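Local coordinates for Dbv8 protein (Nonomuraea, PDB 4MFZ) that probably transfers long fatty acyl chains from acyl-CoA to an amino group of a glycopeptide antibiotic scaffold, as a GNAT-family N-acyltransferase, at residues 252-266 with 322-336. Sequence-based numbering, arbitrary orientation.
Sequences ATGTSWLLDPQLAEY and HLLAGRHWYQRSGRI. With MFK (decanoyl-CoA), chain B.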
ATOM      1  N   ALA A 252      15.967   9.215   4.235  1.00 20.78           N
ATOM      2  CA  ALA A 252      14.653   8.564   4.221  1.00 20.37           C
ATOM      3  C   ALA A 252      13.671   9.404   5.040  1.00 20.25           C
ATOM      4  O   ALA A 252      14.072  10.078   5.985  1.00 20.78           O
ATOM      5  CB  ALA A 252      14.752   7.128   4.747  1.00 20.26           C
ATOM      6  N   THR A 253      12.395   9.387   4.657  1.00 20.17           N
ATOM      7  CA  THR A 253      11.364  10.165   5.330  1.00 19.91           C
ATOM      8  C   THR A 253      10.165   9.294   5.704  1.00 20.28           C
ATOM      9  O   THR A 253       9.912   8.227   5.098  1.00 21.06           O
ATOM     10  CB  THR A 253      10.842  11.335   4.452  1.00 20.61           C
ATOM     11  OG1 THR A 253      10.282  10.815   3.259  1.00 19.67           O
ATOM     12  CG2 THR A 253      11.940  12.307   4.071  1.00 21.36           C
ATOM     13  N   GLY A 254       9.419   9.759   6.701  1.00 19.23           N
ATOM     14  CA  GLY A 254       8.202   9.096   7.108  1.00 20.54           C
ATOM     15  C   GLY A 254       7.446   9.998   8.039  1.00 21.40           C
ATOM     16  O   GLY A 254       8.039  10.816   8.758  1.00 21.02           O
ATOM     17  N   THR A 255       6.134   9.838   8.034  1.00 21.60           N
ATOM     18  CA  THR A 255       5.270  10.562   8.943  1.00 21.73           C
ATOM     19  C   THR A 255       4.396   9.538   9.652  1.00 21.61           C
ATOM     20  O   THR A 255       3.822   8.683   9.001  1.00 22.35           O
ATOM     21  CB  THR A 255       4.376  11.544   8.186  1.00 22.74           C
ATOM     22  OG1 THR A 255       5.189  12.589   7.660  1.00 22.89           O
ATOM     23  CG2 THR A 255       3.305  12.163   9.124  1.00 23.20           C
ATOM     24  N   SER A 256       4.294   9.605  10.974  1.00 20.60           N
ATOM     25  CA  SER A 256       3.606   8.517  11.682  1.00 20.16           C
ATOM     26  C   SER A 256       3.220   8.835  13.107  1.00 19.32           C
ATOM     27  O   SER A 256       3.846   9.665  13.770  1.00 17.71           O
ATOM     28  CB  SER A 256       4.517   7.258  11.696  1.00 20.43           C
ATOM     29  OG  SER A 256       3.810   6.126  12.203  1.00 20.80           O
ATOM     30  N   TRP A 257       2.222   8.109  13.597  1.00 20.51           N
ATOM     31  CA  TRP A 257       1.897   8.100  15.028  1.00 20.21           C
ATOM     32  C   TRP A 257       3.046   7.616  15.862  1.00 20.07           C
ATOM     33  O   TRP A 257       3.185   8.018  17.005  1.00 20.07           O
ATOM     34  CB  TRP A 257       0.665   7.243  15.265  1.00 21.38           C
ATOM     35  CG  TRP A 257       0.920   5.792  15.014  1.00 22.57           C
ATOM     36  CD1 TRP A 257       0.820   5.113  13.808  1.00 21.78           C
ATOM     37  CD2 TRP A 257       1.388   4.787  15.988  1.00 21.92           C
ATOM     38  NE1 TRP A 257       1.183   3.803  13.965  1.00 22.70           N
ATOM     39  CE2 TRP A 257       1.508   3.533  15.249  1.00 22.03           C
ATOM     40  CE3 TRP A 257       1.668   4.798  17.350  1.00 22.01           C
ATOM     41  CZ2 TRP A 257       1.893   2.344  15.862  1.00 21.74           C
ATOM     42  CZ3 TRP A 257       2.075   3.592  17.961  1.00 22.28           C
ATOM     43  CH2 TRP A 257       2.189   2.401  17.227  1.00 22.14           C
ATOM     44  N   LEU A 258       3.895   6.767  15.277  1.00 20.11           N
ATOM     45  CA  LEU A 258       5.072   6.158  15.947  1.00 21.18           C
ATOM     46  C   LEU A 258       6.108   7.170  16.391  1.00 21.06           C
ATOM     47  O   LEU A 258       6.987   6.843  17.183  1.00 20.64           O
ATOM     48  CB  LEU A 258       5.793   5.208  14.980  1.00 21.12           C
ATOM     49  CG  LEU A 258       5.149   3.893  14.541  1.00 21.55           C
ATOM     50  CD1 LEU A 258       5.877   3.403  13.311  1.00 21.71           C
ATOM     51  CD2 LEU A 258       5.256   2.857  15.653  1.00 21.05           C
ATOM     52  N   LEU A 259       6.049   8.380  15.836  1.00 19.76           N
ATOM     53  CA  LEU A 259       7.046   9.395  16.181  1.00 20.72           C
ATOM     54  C   LEU A 259       6.543  10.453  17.177  1.00 20.63           C
ATOM     55  O   LEU A 259       7.246  11.417  17.460  1.00 22.43           O
ATOM     56  CB  LEU A 259       7.579  10.073  14.917  1.00 20.64           C
ATOM     57  CG  LEU A 259       8.241   9.193  13.859  1.00 21.15           C
ATOM     58  CD1 LEU A 259       8.505  10.003  12.592  1.00 19.25           C
ATOM     59  CD2 LEU A 259       9.529   8.575  14.393  1.00 20.40           C
ATOM     60  N   ASP A 260       5.323  10.273  17.683  1.00 21.96           N
ATOM     61  CA  ASP A 260       4.724  11.169  18.675  1.00 21.81           C
ATOM     62  C   ASP A 260       5.483  11.069  19.998  1.00 22.54           C
ATOM     63  O   ASP A 260       5.508   9.976  20.603  1.00 22.11           O
ATOM     64  CB  ASP A 260       3.269  10.757  18.901  1.00 21.77           C
ATOM     65  CG  ASP A 260       2.493  11.729  19.794  1.00 23.66           C
ATOM     66  OD1 ASP A 260       3.117  12.577  20.496  1.00 24.43           O
ATOM     67  OD2 ASP A 260       1.234  11.652  19.773  1.00 23.92           O
ATOM     68  N   PRO A 261       6.081  12.194  20.467  1.00 21.75           N
ATOM     69  CA  PRO A 261       6.807  12.123  21.758  1.00 22.61           C
ATOM     70  C   PRO A 261       5.981  11.532  22.917  1.00 23.55           C
ATOM     71  O   PRO A 261       6.558  10.872  23.797  1.00 24.42           O
ATOM     72  CB  PRO A 261       7.172  13.587  22.056  1.00 21.85           C
ATOM     73  CG  PRO A 261       7.250  14.229  20.682  1.00 23.13           C
ATOM     74  CD  PRO A 261       6.253  13.502  19.796  1.00 21.16           C
ATOM     75  N   GLN A 262       4.666  11.759  22.917  1.00 23.41           N
ATOM     76  CA  GLN A 262       3.758  11.276  24.000  1.00 25.03           C
ATOM     77  C   GLN A 262       3.783   9.758  24.291  1.00 25.07           C
ATOM     78  O   GLN A 262       3.351   9.310  25.358  1.00 25.68           O
ATOM     79  CB  GLN A 262       2.308  11.669  23.686  1.00 25.23           C
ATOM     80  CG  GLN A 262       2.093  13.160  23.511  1.00 27.40           C
ATOM     81  CD  GLN A 262       0.635  13.497  23.272  1.00 27.80           C
ATOM     82  OE1 GLN A 262       0.099  13.304  22.169  1.00 26.72           O
ATOM     83  NE2 GLN A 262      -0.019  13.990  24.308  1.00 28.29           N
ATOM     84  N   LEU A 263       4.254   8.970  23.331  1.00 24.27           N
ATOM     85  CA  LEU A 263       4.324   7.529  23.494  1.00 24.34           C
ATOM     86  C   LEU A 263       5.255   7.185  24.647  1.00 25.48           C
ATOM     87  O   LEU A 263       5.055   6.164  25.315  1.00 25.36           O
ATOM     88  CB  LEU A 263       4.775   6.835  22.203  1.00 23.53           C
ATOM     89  CG  LEU A 263       3.787   6.750  21.033  1.00 24.85           C
ATOM     90  CD1 LEU A 263       4.429   6.137  19.776  1.00 22.84           C
ATOM     91  CD2 LEU A 263       2.529   5.969  21.411  1.00 24.40           C
ATOM     92  N   ALA A 264       6.243   8.053  24.901  1.00 25.97           N
ATOM     93  CA  ALA A 264       7.207   7.852  26.002  1.00 27.86           C
ATOM     94  C   ALA A 264       6.540   7.933  27.374  1.00 29.83           C
ATOM     95  O   ALA A 264       7.111   7.487  28.371  1.00 31.43           O
ATOM     96  CB  ALA A 264       8.378   8.841  25.911  1.00 28.41           C
ATOM     97  N   GLU A 265       5.327   8.485  27.416  1.00 31.63           N
ATOM     98  CA  GLU A 265       4.563   8.596  28.656  1.00 32.43           C
ATOM     99  C   GLU A 265       3.977   7.236  29.073  1.00 31.90           C
ATOM    100  O   GLU A 265       3.693   6.989  30.261  1.00 31.30           O
ATOM    101  CB  GLU A 265       3.434   9.616  28.477  1.00 36.47           C
ATOM    102  CG  GLU A 265       3.251  10.553  29.664  1.00 42.70           C
ATOM    103  CD  GLU A 265       1.852  11.150  29.774  1.00 43.28           C
ATOM    104  OE1 GLU A 265       1.387  11.817  28.827  1.00 41.96           O
ATOM    105  OE2 GLU A 265       1.226  10.965  30.840  1.00 46.65           O
ATOM    106  N   TYR A 266       3.843   6.350  28.092  1.00 28.65           N
ATOM    107  CA  TYR A 266       3.065   5.127  28.222  1.00 26.67           C
ATOM    108  C   TYR A 266       3.829   3.835  28.067  1.00 25.95           C
ATOM    109  O   TYR A 266       3.558   2.881  28.773  1.00 25.24           O
ATOM    110  CB  TYR A 266       1.946   5.142  27.191  1.00 26.31           C
ATOM    111  CG  TYR A 266       0.903   6.195  27.513  1.00 28.47           C
ATOM    112  CD1 TYR A 266      -0.037   5.980  28.531  1.00 26.48           C
ATOM    113  CD2 TYR A 266       0.877   7.426  26.832  1.00 27.06           C
ATOM    114  CE1 TYR A 266      -0.985   6.945  28.842  1.00 27.88           C
ATOM    115  CE2 TYR A 266      -0.079   8.394  27.138  1.00 26.54           C
ATOM    116  CZ  TYR A 266      -1.004   8.147  28.138  1.00 27.41           C
ATOM    117  OH  TYR A 266      -1.969   9.082  28.461  1.00 27.72           O
ATOM    118  N   HIS A 322      -5.775   7.402  27.055  1.00 26.53           N
ATOM    119  CA  HIS A 322      -5.422   8.766  26.634  1.00 25.42           C
ATOM    120  C   HIS A 322      -6.607   9.491  26.018  1.00 25.91           C
ATOM    121  O   HIS A 322      -6.912  10.640  26.371  1.00 25.04           O
ATOM    122  CB  HIS A 322      -4.289   8.670  25.635  1.00 25.04           C
ATOM    123  CG  HIS A 322      -3.513   9.942  25.427  1.00 25.81           C
ATOM    124  ND1 HIS A 322      -3.606  10.677  24.284  1.00 25.88           N
ATOM    125  CD2 HIS A 322      -2.572  10.576  26.223  1.00 24.45           C
ATOM    126  CE1 HIS A 322      -2.772  11.722  24.364  1.00 24.84           C
ATOM    127  NE2 HIS A 322      -2.140  11.659  25.550  1.00 26.61           N
ATOM    128  N   LEU A 323      -7.271   8.828  25.076  1.00 25.20           N
ATOM    129  CA  LEU A 323      -8.456   9.372  24.413  1.00 26.52           C
ATOM    130  C   LEU A 323      -9.658   9.567  25.358  1.00 27.18           C
ATOM    131  O   LEU A 323     -10.325  10.599  25.302  1.00 28.34           O
ATOM    132  CB  LEU A 323      -8.854   8.478  23.225  1.00 24.79           C
ATOM    133  CG  LEU A 323      -8.000   8.604  21.945  1.00 26.17           C
ATOM    134  CD1 LEU A 323      -8.483   7.690  20.819  1.00 24.64           C
ATOM    135  CD2 LEU A 323      -7.990  10.040  21.454  1.00 24.44           C
ATOM    136  N   LEU A 324      -9.931   8.576  26.211  1.00 28.46           N
ATOM    137  CA  LEU A 324     -11.020   8.669  27.198  1.00 28.99           C
ATOM    138  C   LEU A 324     -10.780   9.797  28.213  1.00 30.39           C
ATOM    139  O   LEU A 324     -11.746  10.413  28.701  1.00 31.44           O
ATOM    140  CB  LEU A 324     -11.313   7.324  27.886  1.00 30.32           C
ATOM    141  CG  LEU A 324     -12.095   6.262  27.090  1.00 30.26           C
ATOM    142  CD1 LEU A 324     -12.335   5.003  27.929  1.00 30.32           C
ATOM    143  CD2 LEU A 324     -13.421   6.823  26.576  1.00 31.01           C
ATOM    144  N   ALA A 325      -9.508  10.099  28.489  1.00 26.58           N
ATOM    145  CA  ALA A 325      -9.160  11.201  29.377  1.00 27.38           C
ATOM    146  C   ALA A 325      -9.276  12.570  28.692  1.00 28.49           C
ATOM    147  O   ALA A 325      -8.929  13.574  29.287  1.00 26.23           O
ATOM    148  CB  ALA A 325      -7.767  11.014  29.969  1.00 25.77           C
ATOM    149  N   GLY A 326      -9.772  12.603  27.451  1.00 30.61           N
ATOM    150  CA  GLY A 326      -9.938  13.875  26.714  1.00 30.13           C
ATOM    151  C   GLY A 326      -8.652  14.461  26.140  1.00 29.96           C
ATOM    152  O   GLY A 326      -8.603  15.645  25.802  1.00 30.73           O
ATOM    153  N   ARG A 327      -7.611  13.627  26.034  1.00 30.53           N
ATOM    154  CA  ARG A 327      -6.307  14.021  25.457  1.00 30.81           C
ATOM    155  C   ARG A 327      -6.147  13.549  24.005  1.00 28.37           C
ATOM    156  O   ARG A 327      -6.961  12.771  23.528  1.00 30.33           O
ATOM    157  CB  ARG A 327      -5.167  13.506  26.333  1.00 29.17           C
ATOM    158  CG  ARG A 327      -5.175  14.131  27.714  1.00 29.75           C
ATOM    159  CD  ARG A 327      -4.126  13.525  28.632  1.00 29.92           C
ATOM    160  NE  ARG A 327      -2.775  13.879  28.202  1.00 28.82           N
ATOM    161  CZ  ARG A 327      -1.662  13.342  28.705  1.00 29.95           C
ATOM    162  NH1 ARG A 327      -1.722  12.417  29.661  1.00 29.02           N
ATOM    163  NH2 ARG A 327      -0.479  13.728  28.242  1.00 28.80           N
ATOM    164  N   HIS A 328      -5.106  14.006  23.315  1.00 27.81           N
ATOM    165  CA  HIS A 328      -4.954  13.724  21.866  1.00 28.91           C
ATOM    166  C   HIS A 328      -3.634  13.185  21.401  1.00 26.37           C
ATOM    167  O   HIS A 328      -2.596  13.488  21.973  1.00 25.11           O
ATOM    168  CB  HIS A 328      -5.346  14.948  21.033  1.00 29.05           C
ATOM    169  CG  HIS A 328      -6.805  15.303  21.164  1.00 31.92           C
ATOM    170  ND1 HIS A 328      -7.249  16.227  22.044  1.00 34.84           N
ATOM    171  CD2 HIS A 328      -7.939  14.768  20.541  1.00 31.91           C
ATOM    172  CE1 HIS A 328      -8.602  16.305  21.967  1.00 35.51           C
ATOM    173  NE2 HIS A 328      -9.021  15.406  21.049  1.00 35.02           N
ATOM    174  N   TRP A 329      -3.686  12.403  20.320  1.00 25.83           N
ATOM    175  CA  TRP A 329      -2.495  11.860  19.669  1.00 25.49           C
ATOM    176  C   TRP A 329      -2.100  12.649  18.459  1.00 26.15           C
ATOM    177  O   TRP A 329      -2.959  13.146  17.735  1.00 23.90           O
ATOM    178  CB  TRP A 329      -2.760  10.422  19.261  1.00 24.94           C
ATOM    179  CG  TRP A 329      -2.980   9.537  20.456  1.00 22.74           C
ATOM    180  CD1 TRP A 329      -4.195   9.062  20.954  1.00 22.63           C
ATOM    181  CD2 TRP A 329      -1.955   9.029  21.367  1.00 22.10           C
ATOM    182  NE1 TRP A 329      -3.991   8.290  22.083  1.00 22.72           N
ATOM    183  CE2 TRP A 329      -2.663   8.230  22.382  1.00 21.81           C
ATOM    184  CE3 TRP A 329      -0.566   9.138  21.433  1.00 22.65           C
ATOM    185  CZ2 TRP A 329      -1.987   7.575  23.407  1.00 22.09           C
ATOM    186  CZ3 TRP A 329       0.103   8.478  22.476  1.00 22.13           C
ATOM    187  CH2 TRP A 329      -0.593   7.705  23.435  1.00 21.90           C
ATOM    188  N   TYR A 330      -0.790  12.741  18.215  1.00 27.96           N
ATOM    189  CA  TYR A 330      -0.253  13.419  17.016  1.00 28.30           C
ATOM    190  C   TYR A 330       0.617  12.516  16.137  1.00 28.22           C
ATOM    191  O   TYR A 330       1.269  11.601  16.623  1.00 28.37           O
ATOM    192  CB  TYR A 330       0.498  14.710  17.412  1.00 28.81           C
ATOM    193  CG  TYR A 330      -0.414  15.627  18.177  1.00 29.85           C
ATOM    194  CD1 TYR A 330      -1.249  16.523  17.504  1.00 30.75           C
ATOM    195  CD2 TYR A 330      -0.505  15.549  19.571  1.00 28.95           C
ATOM    196  CE1 TYR A 330      -2.129  17.344  18.197  1.00 30.81           C
ATOM    197  CE2 TYR A 330      -1.381  16.360  20.270  1.00 30.92           C
ATOM    198  CZ  TYR A 330      -2.190  17.250  19.577  1.00 32.02           C
ATOM    199  OH  TYR A 330      -3.062  18.058  20.267  1.00 32.23           O
ATOM    200  N   GLN A 331       0.589  12.767  14.832  1.00 28.24           N
ATOM    201  CA  GLN A 331       1.561  12.223  13.904  1.00 27.99           C
ATOM    202  C   GLN A 331       2.719  13.194  13.808  1.00 28.66           C
ATOM    203  O   GLN A 331       2.507  14.414  13.860  1.00 28.98           O
ATOM    204  CB  GLN A 331       0.948  12.134  12.525  1.00 31.43           C
ATOM    205  CG  GLN A 331      -0.121  11.074  12.381  1.00 32.99           C
ATOM    206  CD  GLN A 331      -0.474  10.886  10.932  1.00 33.87           C
ATOM    207  OE1 GLN A 331      -0.126   9.886  10.308  1.00 32.85           O
ATOM    208  NE2 GLN A 331      -1.131  11.878  10.371  1.00 35.74           N
ATOM    209  N   ARG A 332       3.935  12.682  13.653  1.00 25.76           N
ATOM    210  CA  ARG A 332       5.076  13.559  13.355  1.00 26.72           C
ATOM    211  C   ARG A 332       5.786  13.085  12.102  1.00 26.19           C
ATOM    212  O   ARG A 332       5.769  11.889  11.786  1.00 25.81           O
ATOM    213  CB  ARG A 332       6.075  13.670  14.528  1.00 26.96           C
ATOM    214  CG  ARG A 332       5.450  13.843  15.908  1.00 28.54           C
ATOM    215  CD  ARG A 332       5.015  15.271  16.207  1.00 30.83           C
ATOM    216  NE  ARG A 332       6.123  15.999  16.802  1.00 34.49           N
ATOM    217  CZ  ARG A 332       6.922  16.795  16.118  1.00 32.79           C
ATOM    218  NH1 ARG A 332       6.704  16.967  14.843  1.00 36.89           N
ATOM    219  NH2 ARG A 332       7.926  17.416  16.701  1.00 32.97           N
ATOM    220  N   SER A 333       6.406  14.039  11.408  1.00 23.07           N
ATOM    221  CA  SER A 333       7.242  13.776  10.251  1.00 23.31           C
ATOM    222  C   SER A 333       8.684  13.734  10.682  1.00 22.39           C
ATOM    223  O   SER A 333       9.114  14.503  11.538  1.00 22.43           O
ATOM    224  CB  SER A 333       7.054  14.874   9.195  1.00 22.82           C
ATOM    225  OG  SER A 333       5.718  14.854   8.757  1.00 22.65           O
ATOM    226  N   GLY A 334       9.440  12.813  10.111  1.00 23.22           N
ATOM    227  CA  GLY A 334      10.827  12.662  10.520  1.00 23.39           C
ATOM    228  C   GLY A 334      11.698  12.316   9.328  1.00 22.84           C
ATOM    229  O   GLY A 334      11.167  11.990   8.276  1.00 21.60           O
ATOM    230  N   ARG A 335      13.019  12.388   9.504  1.00 22.00           N
ATOM    231  CA  ARG A 335      13.981  11.905   8.498  1.00 25.73           C
ATOM    232  C   ARG A 335      15.141  11.138   9.141  1.00 24.91           C
ATOM    233  O   ARG A 335      15.513  11.417  10.270  1.00 24.30           O
ATOM    234  CB  ARG A 335      14.640  13.056   7.728  1.00 26.36           C
ATOM    235  CG  ARG A 335      13.751  14.054   7.020  1.00 31.97           C
ATOM    236  CD  ARG A 335      14.613  15.236   6.567  1.00 35.05           C
ATOM    237  NE  ARG A 335      15.616  15.561   7.595  1.00 41.16           N
ATOM    238  CZ  ARG A 335      16.928  15.681   7.401  1.00 41.60           C
ATOM    239  NH1 ARG A 335      17.451  15.554   6.186  1.00 46.83           N
ATOM    240  NH2 ARG A 335      17.717  15.955   8.432  1.00 41.64           N
ATOM    241  N   ILE A 336      15.730  10.228   8.372  1.00 26.02           N
ATOM    242  CA  ILE A 336      17.108   9.746   8.558  1.00 28.55           C
ATOM    243  C   ILE A 336      18.061  10.337   7.466  1.00 29.64           C
ATOM    244  O   ILE A 336      17.586  10.598   6.385  1.00 27.39           O
ATOM    245  CB  ILE A 336      17.134   8.204   8.369  1.00 26.43           C
ATOM    246  CG1 ILE A 336      16.150   7.483   9.285  1.00 27.26           C
ATOM    247  CG2 ILE A 336      18.523   7.662   8.618  1.00 27.73           C
ATOM    248  CD1 ILE A 336      15.878   6.054   8.837  1.00 25.22           C
TER
HETATM  249  CCG MFK B 401      10.593   2.843  15.240  1.00 32.88           C
HETATM  250  CCF MFK B 401      11.575   3.650  14.394  1.00 29.78           C
HETATM  251  CCE MFK B 401      10.968   3.909  13.032  1.00 30.49           C
HETATM  252  CCD MFK B 401      10.036   5.090  13.144  1.00 30.34           C
HETATM  253  CCC MFK B 401       9.872   5.692  11.763  1.00 31.00           C
HETATM  254  CCB MFK B 401       8.438   5.562  11.312  1.00 32.49           C
HETATM  255  CCA MFK B 401       8.253   6.475  10.113  1.00 32.85           C
HETATM  256  CBZ MFK B 401       7.961   5.604   8.900  1.00 34.06           C
HETATM  257  CAK MFK B 401       6.531   5.831   8.449  1.00 34.56           C
HETATM  258  CAJ MFK B 401       5.731   4.528   8.583  1.00 37.43           C
HETATM  259  OAL MFK B 401       6.246   3.421   8.400  1.00 37.79           O
HETATM  260  SAI MFK B 401       4.045   4.784   8.985  1.00 37.26           S
HETATM  261  CAH MFK B 401       3.409   3.063   9.164  1.00 33.32           C
HETATM  262  CAG MFK B 401       3.890   2.391  10.454  1.00 28.97           C
HETATM  263  NAF MFK B 401       3.389   1.006  10.420  1.00 26.87           N
HETATM  264  CAE MFK B 401       2.566   0.500  11.356  1.00 24.85           C
HETATM  265  OAM MFK B 401       2.191   1.116  12.351  1.00 23.42           O
HETATM  266  CAD MFK B 401       2.145  -0.967  11.123  1.00 23.86           C
HETATM  267  CAC MFK B 401       1.414  -1.509  12.367  1.00 22.26           C
HETATM  268  NAB MFK B 401       2.264  -1.391  13.569  1.00 21.36           N
HETATM  269  CAA MFK B 401       2.960  -2.463  13.976  1.00 22.06           C
HETATM  270  OAO MFK B 401       2.926  -3.551  13.381  1.00 23.29           O
HETATM  271  CAN MFK B 401       3.788  -2.300  15.259  1.00 20.31           C
HETATM  272  OAU MFK B 401       3.421  -1.090  15.960  1.00 21.40           O
HETATM  273  CAP MFK B 401       5.313  -2.354  15.015  1.00 20.13           C
HETATM  274  CAR MFK B 401       5.710  -1.269  14.025  1.00 20.97           C
HETATM  275  CAS MFK B 401       5.776  -3.696  14.459  1.00 20.17           C
HETATM  276  CAQ MFK B 401       6.031  -2.105  16.338  1.00 19.60           C
HETATM  277  OAT MFK B 401       5.631  -3.114  17.240  1.00 18.74           O
HETATM  278  PAV MFK B 401       6.594  -3.660  18.413  1.00 19.65           P
HETATM  279  OAX MFK B 401       7.910  -4.048  17.882  1.00 18.77           O
HETATM  280  OAW MFK B 401       5.817  -4.655  19.208  1.00 20.57           O
HETATM  281  OAY MFK B 401       6.722  -2.271  19.218  1.00 19.61           O
HETATM  282  PAZ MFK B 401       7.171  -2.062  20.744  1.00 20.18           P
HETATM  283  OBA MFK B 401       7.520  -0.529  20.863  1.00 19.05           O
HETATM  284  OBB MFK B 401       8.313  -2.905  21.160  1.00 19.51           O
HETATM  285  O5' MFK B 401       5.815  -2.163  21.606  1.00 20.58           O
HETATM  286  C5' MFK B 401       5.764  -1.978  23.003  1.00 20.92           C
HETATM  287  C4' MFK B 401       4.323  -2.251  23.448  1.00 22.31           C
HETATM  288  O4' MFK B 401       3.279  -1.732  22.534  1.00 23.10           O
HETATM  289  C3' MFK B 401       4.044  -3.733  23.511  1.00 22.64           C
HETATM  290  O3' MFK B 401       3.075  -3.938  24.539  1.00 23.59           O
HETATM  291  PBV MFK B 401       3.305  -5.148  25.593  1.00 26.12           P
HETATM  292  OBW MFK B 401       2.985  -6.424  24.711  1.00 29.55           O
HETATM  293  OBY MFK B 401       2.145  -4.916  26.708  1.00 26.25           O
HETATM  294  OBX MFK B 401       4.660  -5.298  26.116  1.00 26.69           O
HETATM  295  C2' MFK B 401       3.447  -3.986  22.124  1.00 23.29           C
HETATM  296  O2' MFK B 401       2.698  -5.183  22.034  1.00 24.14           O
HETATM  297  C1' MFK B 401       2.526  -2.814  21.965  1.00 22.92           C
HETATM  298  N9  MFK B 401       2.251  -2.537  20.530  1.00 22.79           N
HETATM  299  C8  MFK B 401       3.088  -1.968  19.655  1.00 22.94           C
HETATM  300  N7  MFK B 401       2.455  -1.888  18.477  1.00 22.98           N
HETATM  301  C5  MFK B 401       1.207  -2.356  18.640  1.00 23.94           C
HETATM  302  C4  MFK B 401       1.096  -2.756  19.911  1.00 22.99           C
HETATM  303  N3  MFK B 401      -0.068  -3.236  20.373  1.00 24.97           N
HETATM  304  C2  MFK B 401      -1.267  -3.488  19.532  1.00 23.35           C
HETATM  305  N1  MFK B 401      -1.015  -3.015  18.156  1.00 24.96           N
HETATM  306  C6  MFK B 401       0.163  -2.486  17.796  1.00 23.92           C
HETATM  307  N6  MFK B 401       0.328  -2.068  16.542  1.00 23.86           N
HETATM  308  O   HOH W   1       0.323   7.387  11.198  1.00 17.65           O
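Thr255 and Ser333 face each other in a non-hydrogen-bonded pair of antiparallel strands, and their hydroxyls OG1 and OG are hydrogen-bonded at 2.6 Å. Strands 252-256 and 330-336 are neighbouring inner strands in the mixed sheet of the GNAT-like C-terminal domain. Ala252 with Ile336, Gly254 with Gly334 and Ser256 with Arg332 are the hydrogen-bonded pairs. Gly254 CA lies 3.9 Å from carbon CAK of the decanoyl chain. Leu259 CD1 lies 3.4 Å from Arg332 O, while CD2 touches the decanoyl carbon CCD. Trp257 NE1 donates a hydrogen bond to the pantetheine carbonyl oxygen OAM at 3.3 Å.

Beyond the strands, Asp260 CG is anti to its backbone N (chi1 -173°), which sends the carboxylate to segment 322-336. There OD2 accepts a nearly straight bond (169°) from Tyr330 N, which approaches from above the carboxylate plane. OD1 accepts from Gln262 N, an Asx turn. Leu263 CD2 packs on Trp329 CZ3 at 3.6 Å, and Tyr266 CD2 lies against CH2 of the same indole. Farther out, Glu265 OE1 uses its syn lone pair in a salt bridge to Arg327 NH2 (2.7 Å), carboxylate and guanidinium nearly coplanar (28°).

In the second shell, Ser333 OG is also hydrogen-bonded to Gln288 OE1, and Arg277 NH1 to the carbonyls of Leu258 and Asp260. Ser256 OG accepts from Leu258 N at 3.1 Å, an ST turn. Ser256 OG lies 3.5 Å from the thioester sulfur SAI.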